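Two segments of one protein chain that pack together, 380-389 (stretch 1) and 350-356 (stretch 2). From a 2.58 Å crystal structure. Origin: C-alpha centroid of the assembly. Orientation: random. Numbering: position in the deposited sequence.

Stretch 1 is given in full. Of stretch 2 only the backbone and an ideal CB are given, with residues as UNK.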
ATOM      1  N   ALA A 380     -16.229 -28.934  -8.670  1.00 50.21           N
ATOM      2  CA  ALA A 380     -14.829 -28.543  -8.582  1.00 57.10           C
ATOM      3  C   ALA A 380     -14.479 -28.078  -7.172  1.00 55.26           C
ATOM      4  O   ALA A 380     -13.384 -28.341  -6.681  1.00 55.87           O
ATOM      5  CB  ALA A 380     -14.518 -27.454  -9.595  1.00 54.76           C
ATOM      6  N   GLU A 381     -15.415 -27.389  -6.527  1.00 55.67           N
ATOM      7  CA  GLU A 381     -15.219 -26.936  -5.156  1.00 57.73           C
ATOM      8  C   GLU A 381     -15.104 -28.123  -4.205  1.00 56.23           C
ATOM      9  O   GLU A 381     -14.209 -28.169  -3.362  1.00 54.79           O
ATOM     10  CB  GLU A 381     -16.363 -26.019  -4.720  1.00 60.82           C
ATOM     11  CG  GLU A 381     -16.358 -24.654  -5.387  1.00 68.03           C
ATOM     12  CD  GLU A 381     -17.550 -23.805  -4.990  1.00 76.66           C
ATOM     13  OE1 GLU A 381     -18.460 -24.332  -4.316  1.00 81.12           O
ATOM     14  OE2 GLU A 381     -17.577 -22.610  -5.352  1.00 77.77           O
ATOM     15  N   ARG A 382     -16.016 -29.079  -4.351  1.00 57.15           N
ATOM     16  CA  ARG A 382     -16.013 -30.284  -3.531  1.00 58.22           C
ATOM     17  C   ARG A 382     -14.757 -31.117  -3.760  1.00 59.05           C
ATOM     18  O   ARG A 382     -14.105 -31.550  -2.809  1.00 58.99           O
ATOM     19  CB  ARG A 382     -17.251 -31.136  -3.818  1.00 58.32           C
ATOM     20  CG  ARG A 382     -18.512 -30.680  -3.111  1.00 50.42           C
ATOM     21  CD  ARG A 382     -19.679 -31.603  -3.429  1.00 54.05           C
ATOM     22  NE  ARG A 382     -19.371 -33.001  -3.134  1.00 51.11           N
ATOM     23  CZ  ARG A 382     -19.559 -33.574  -1.949  1.00 57.74           C
ATOM     24  NH1 ARG A 382     -20.052 -32.869  -0.940  1.00 58.45           N
ATOM     25  NH2 ARG A 382     -19.254 -34.852  -1.772  1.00 51.94           N
ATOM     26  N   GLU A 383     -14.425 -31.340  -5.027  1.00 57.79           N
ATOM     27  CA  GLU A 383     -13.297 -32.192  -5.380  1.00 57.79           C
ATOM     28  C   GLU A 383     -11.970 -31.565  -4.965  1.00 58.01           C
ATOM     29  O   GLU A 383     -11.063 -32.263  -4.517  1.00 58.75           O
ATOM     30  CB  GLU A 383     -13.298 -32.488  -6.880  1.00 57.87           C
ATOM     31  CG  GLU A 383     -12.367 -33.619  -7.275  1.00 66.26           C
ATOM     32  CD  GLU A 383     -12.652 -34.904  -6.519  1.00 71.34           C
ATOM     33  OE1 GLU A 383     -13.838 -35.197  -6.255  1.00 69.75           O
ATOM     34  OE2 GLU A 383     -11.686 -35.621  -6.184  1.00 75.28           O
ATOM     35  N   SER A 384     -11.860 -30.249  -5.116  1.00 57.65           N
ATOM     36  CA  SER A 384     -10.678 -29.532  -4.653  1.00 61.39           C
ATOM     37  C   SER A 384     -10.547 -29.658  -3.142  1.00 63.32           C
ATOM     38  O   SER A 384      -9.450 -29.836  -2.613  1.00 67.67           O
ATOM     39  CB  SER A 384     -10.741 -28.059  -5.055  1.00 62.46           C
ATOM     40  OG  SER A 384      -9.853 -27.282  -4.273  1.00 65.87           O
ATOM     41  N   GLU A 385     -11.680 -29.571  -2.454  1.00 63.66           N
ATOM     42  CA  GLU A 385     -11.710 -29.668  -1.001  1.00 67.58           C
ATOM     43  C   GLU A 385     -11.353 -31.075  -0.527  1.00 61.60           C
ATOM     44  O   GLU A 385     -10.650 -31.240   0.470  1.00 60.25           O
ATOM     45  CB  GLU A 385     -13.088 -29.264  -0.474  1.00 77.47           C
ATOM     46  CG  GLU A 385     -13.182 -29.184   1.039  1.00 89.50           C
ATOM     47  CD  GLU A 385     -14.523 -28.655   1.507  1.00 99.60           C
ATOM     48  OE1 GLU A 385     -15.336 -28.248   0.649  1.00102.69           O
ATOM     49  OE2 GLU A 385     -14.765 -28.645   2.733  1.00102.04           O
ATOM     50  N   ARG A 386     -11.837 -32.084  -1.245  1.00 54.63           N
ATOM     51  CA  ARG A 386     -11.570 -33.472  -0.887  1.00 55.33           C
ATOM     52  C   ARG A 386     -10.115 -33.844  -1.154  1.00 59.58           C
ATOM     53  O   ARG A 386      -9.511 -34.598  -0.394  1.00 62.66           O
ATOM     54  CB  ARG A 386     -12.494 -34.422  -1.649  1.00 52.79           C
ATOM     55  CG  ARG A 386     -12.385 -35.868  -1.189  1.00 62.09           C
ATOM     56  CD  ARG A 386     -13.106 -36.821  -2.121  1.00 65.78           C
ATOM     57  NE  ARG A 386     -13.051 -38.196  -1.634  1.00 75.53           N
ATOM     58  CZ  ARG A 386     -12.035 -39.027  -1.850  1.00 82.99           C
ATOM     59  NH1 ARG A 386     -10.983 -38.623  -2.549  1.00 85.79           N
ATOM     60  NH2 ARG A 386     -12.072 -40.262  -1.369  1.00 86.21           N
ATOM     61  N   ILE A 387      -9.565 -33.319  -2.243  1.00 60.65           N
ATOM     62  CA  ILE A 387      -8.170 -33.563  -2.589  1.00 63.16           C
ATOM     63  C   ILE A 387      -7.245 -32.982  -1.522  1.00 66.00           C
ATOM     64  O   ILE A 387      -6.264 -33.614  -1.127  1.00 68.55           O
ATOM     65  CB  ILE A 387      -7.821 -32.968  -3.972  1.00 62.42           C
ATOM     66  CG1 ILE A 387      -8.397 -33.846  -5.085  1.00 62.96           C
ATOM     67  CG2 ILE A 387      -6.316 -32.837  -4.147  1.00 60.46           C
ATOM     68  CD1 ILE A 387      -8.237 -33.261  -6.469  1.00 62.76           C
ATOM     69  N   GLU A 388      -7.576 -31.787  -1.041  1.00 67.24           N
ATOM     70  CA  GLU A 388      -6.777 -31.132  -0.011  1.00 74.30           C
ATOM     71  C   GLU A 388      -6.772 -31.921   1.295  1.00 78.03           C
ATOM     72  O   GLU A 388      -5.718 -32.116   1.900  1.00 80.04           O
ATOM     73  CB  GLU A 388      -7.285 -29.710   0.240  1.00 79.67           C
ATOM     74  CG  GLU A 388      -6.965 -28.732  -0.879  1.00 88.19           C
ATOM     75  CD  GLU A 388      -7.226 -27.291  -0.486  1.00 94.52           C
ATOM     76  OE1 GLU A 388      -7.326 -27.013   0.728  1.00 97.41           O
ATOM     77  OE2 GLU A 388      -7.333 -26.437  -1.393  1.00 94.80           O
ATOM     78  N   LYS A 389      -7.944 -32.377   1.726  1.00 78.51           N
ATOM     79  CA  LYS A 389      -8.047 -33.125   2.973  1.00 79.11           C
ATOM     80  C   LYS A 389      -7.475 -34.535   2.820  1.00 80.33           C
ATOM     81  O   LYS A 389      -7.056 -35.152   3.799  1.00 80.69           O
ATOM     82  CB  LYS A 389      -9.501 -33.187   3.454  1.00 82.20           C
ATOM     83  CG  LYS A 389     -10.419 -34.065   2.618  1.00 86.26           C
ATOM     84  CD  LYS A 389     -11.826 -34.096   3.201  1.00 88.54           C
ATOM     85  CE  LYS A 389     -12.752 -34.993   2.391  1.00 88.79           C
ATOM     86  NZ  LYS A 389     -12.314 -36.417   2.410  1.00 89.21           N
ATOM     87  N   UNK A 350      -6.067 -28.068 -12.454  1.00 52.71           N
ATOM     88  CA  UNK A 350      -6.610 -28.630 -11.222  1.00 59.11           C
ATOM     89  C   UNK A 350      -8.089 -28.294 -11.060  1.00 62.62           C
ATOM     90  O   UNK A 350      -8.669 -27.590 -11.888  1.00 63.35           O
ATOM     91  CB  UNK A 350      -5.822 -28.118 -10.015  1.00 59.11           C
ATOM     92  N   UNK A 351      -8.693 -28.795  -9.987  1.00 65.61           N
ATOM     93  CA  UNK A 351     -10.093 -28.507  -9.695  1.00 64.23           C
ATOM     94  C   UNK A 351     -10.234 -27.128  -9.065  1.00 62.75           C
ATOM     95  O   UNK A 351     -11.313 -26.536  -9.080  1.00 62.11           O
ATOM     96  CB  UNK A 351     -10.681 -29.576  -8.771  1.00 64.23           C
ATOM     97  N   UNK A 352      -9.136 -26.623  -8.513  1.00 65.32           N
ATOM     98  CA  UNK A 352      -9.100 -25.274  -7.963  1.00 66.63           C
ATOM     99  C   UNK A 352      -9.318 -24.250  -9.069  1.00 61.87           C
ATOM    100  O   UNK A 352     -10.040 -23.270  -8.889  1.00 60.08           O
ATOM    101  CB  UNK A 352      -7.771 -25.016  -7.249  1.00 66.63           C
ATOM    102  N   UNK A 353      -8.692 -24.493 -10.216  1.00 61.34           N
ATOM    103  CA  UNK A 353      -8.802 -23.598 -11.360  1.00 60.85           C
ATOM    104  C   UNK A 353     -10.209 -23.622 -11.941  1.00 58.98           C
ATOM    105  O   UNK A 353     -10.708 -22.609 -12.429  1.00 59.69           O
ATOM    106  CB  UNK A 353      -7.781 -23.979 -12.434  1.00 60.85           C
ATOM    107  N   UNK A 354     -10.844 -24.787 -11.888  1.00 59.15           N
ATOM    108  CA  UNK A 354     -12.183 -24.947 -12.436  1.00 57.63           C
ATOM    109  C   UNK A 354     -13.231 -24.316 -11.526  1.00 56.34           C
ATOM    110  O   UNK A 354     -14.238 -23.793 -11.997  1.00 53.93           O
ATOM    111  CB  UNK A 354     -12.495 -26.430 -12.650  1.00 57.63           C
ATOM    112  N   UNK A 355     -12.985 -24.364 -10.220  1.00 58.43           N
ATOM    113  CA  UNK A 355     -13.934 -23.836  -9.247  1.00 60.43           C
ATOM    114  C   UNK A 355     -13.990 -22.314  -9.290  1.00 65.57           C
ATOM    115  O   UNK A 355     -15.016 -21.714  -8.969  1.00 69.05           O
ATOM    116  CB  UNK A 355     -13.564 -24.306  -7.839  1.00 60.43           C
ATOM    117  N   UNK A 356     -12.884 -21.695  -9.688  1.00 66.32           N
ATOM    118  CA  UNK A 356     -12.801 -20.239  -9.742  1.00 67.89           C
ATOM    119  C   UNK A 356     -13.141 -19.697 -11.128  1.00 68.18           C
ATOM    120  O   UNK A 356     -13.032 -18.495 -11.372  1.00 69.25           O
ATOM    121  CB  UNK A 356     -11.400 -19.779  -9.335  1.00 67.89           C
TER

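Stretch 1 is a continuous helix, and stretch 2 packs a short helix alongside it, the two axes 8.0 Å apart at closest approach and running at 150° to each other, nearly antiparallel. The side of stretch 1 that faces the contact offers a small residue, A380, a hydroxyl, S384, and the carbon chains of E383 and I387.

Position 350 has an extended backbone, phi/psi -83/178, near the start of the helix, and no atom of stretch 1 lies within 5.5 Å of its CB. Stretch 1 therefore sets no demand, but a residue leading into a helix often carries a short polar group that can reach forward to the first turn: serine, threonine, aspartate or asparagine. It is S350, whose backbone N bonds to the side chain at position 353.

Position 351 points toward stretch 1. Its CB is 3.6 Å from A380 O, 3.9 Å from S384 N and 4.3 Å from E383 CB, so a side chain growing from here can lie along the helix surface among A380, E383, S384 and I387. That groove is lined mostly by carbon; leucine, methionine or an aromatic would suit it. The residue is F351, a knob seated among those four. E383 CG lies 3.4 Å from the F351 ring centroid and 8° off the ring normal, a CH-pi contact over one face, the methylene acting as apolar surface. I387 CD1 packs 3.8 Å from F351 CD2.

At 352 the CB points away, yet it is only 4.3 Å from S384 OG. An apolar side chain would offer that hydroxyl nothing, whereas a polar one could turn back to it: glutamine, glutamate, asparagine or aspartate. The nearby carboxylate of E388 argues for a neutral or basic choice. The deposited residue is nonetheless E352: with chi1 m and chi2 p its end turns back, and S384 OG donates to E352 OE2 at 2.7 Å. The price is two like charges close together, E388 OE2 standing 3.8 Å from E352 OE2.

Position 353 points away and meets nothing of stretch 1, so its choice is local; many polar residues would serve, and aspartate, asparagine or serine could accept from the backbone N at 350. D353 does: S350 N donates to D353 OD2 at 3.3 Å, tying down the start of the turn.

Position 354 leaves sideways. An aliphatic residue could pack against the methyl of A380. L354 does so, with L354 CB 3.8 Å from A380 CB.

Position 355 points toward stretch 1 at the closest CA pairing: the CA of 355 is 4.8 Å from A380 CA, and the CB of 355 lies 3.7 Å from both A380 CB and E381 CG. Little room separates the backbones, which favours alanine, serine or glycine. S355 fits, and with chi1 p, S355 OG bonds to E352 O at 2.7 Å, satisfying the hydroxyl within its own helix.

Position 356 points away into space free of stretch 1, where many residues would serve; V356 makes no contact across.

Stretch 2 (350-356) SFEDLSV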
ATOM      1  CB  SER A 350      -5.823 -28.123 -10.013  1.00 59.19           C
ATOM      2  OG  SER A 350      -5.936 -26.716  -9.883  1.00 59.30           O
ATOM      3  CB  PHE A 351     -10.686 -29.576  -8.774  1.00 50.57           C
ATOM      4  CG  PHE A 351     -10.991 -30.872  -9.470  1.00 55.68           C
ATOM      5  CD1 PHE A 351     -12.188 -31.048 -10.145  1.00 51.60           C
ATOM      6  CD2 PHE A 351     -10.080 -31.916  -9.453  1.00 58.70           C
ATOM      7  CE1 PHE A 351     -12.472 -32.237 -10.789  1.00 52.47           C
ATOM      8  CE2 PHE A 351     -10.358 -33.108 -10.095  1.00 60.69           C
ATOM      9  CZ  PHE A 351     -11.556 -33.269 -10.764  1.00 53.25           C
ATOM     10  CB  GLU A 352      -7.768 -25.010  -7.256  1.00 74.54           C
ATOM     11  CG  GLU A 352      -7.617 -25.687  -5.900  1.00 84.55           C
ATOM     12  CD  GLU A 352      -7.357 -27.181  -6.001  1.00 94.77           C
ATOM     13  OE1 GLU A 352      -7.185 -27.688  -7.129  1.00 97.13           O
ATOM     14  OE2 GLU A 352      -7.326 -27.849  -4.946  1.00 97.19           O
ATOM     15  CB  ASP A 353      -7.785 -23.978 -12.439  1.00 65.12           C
ATOM     16  CG  ASP A 353      -6.370 -24.068 -11.901  1.00 66.72           C
ATOM     17  OD1 ASP A 353      -6.063 -23.374 -10.909  1.00 68.00           O
ATOM     18  OD2 ASP A 353      -5.565 -24.833 -12.473  1.00 67.73           O
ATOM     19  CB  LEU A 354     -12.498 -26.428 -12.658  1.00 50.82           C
ATOM     20  CG  LEU A 354     -13.839 -26.744 -13.322  1.00 51.44           C
ATOM     21  CD1 LEU A 354     -13.992 -25.964 -14.618  1.00 58.68           C
ATOM     22  CD2 LEU A 354     -13.974 -28.238 -13.571  1.00 52.10           C
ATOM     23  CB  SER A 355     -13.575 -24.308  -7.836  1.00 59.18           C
ATOM     24  OG  SER A 355     -12.274 -23.881  -7.471  1.00 62.39           O
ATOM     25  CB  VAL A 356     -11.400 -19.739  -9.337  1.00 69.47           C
ATOM     26  CG1 VAL A 356     -11.048 -20.222  -7.939  1.00 70.05           C
ATOM     27  CG2 VAL A 356     -10.356 -20.193 -10.344  1.00 69.22           C
TER
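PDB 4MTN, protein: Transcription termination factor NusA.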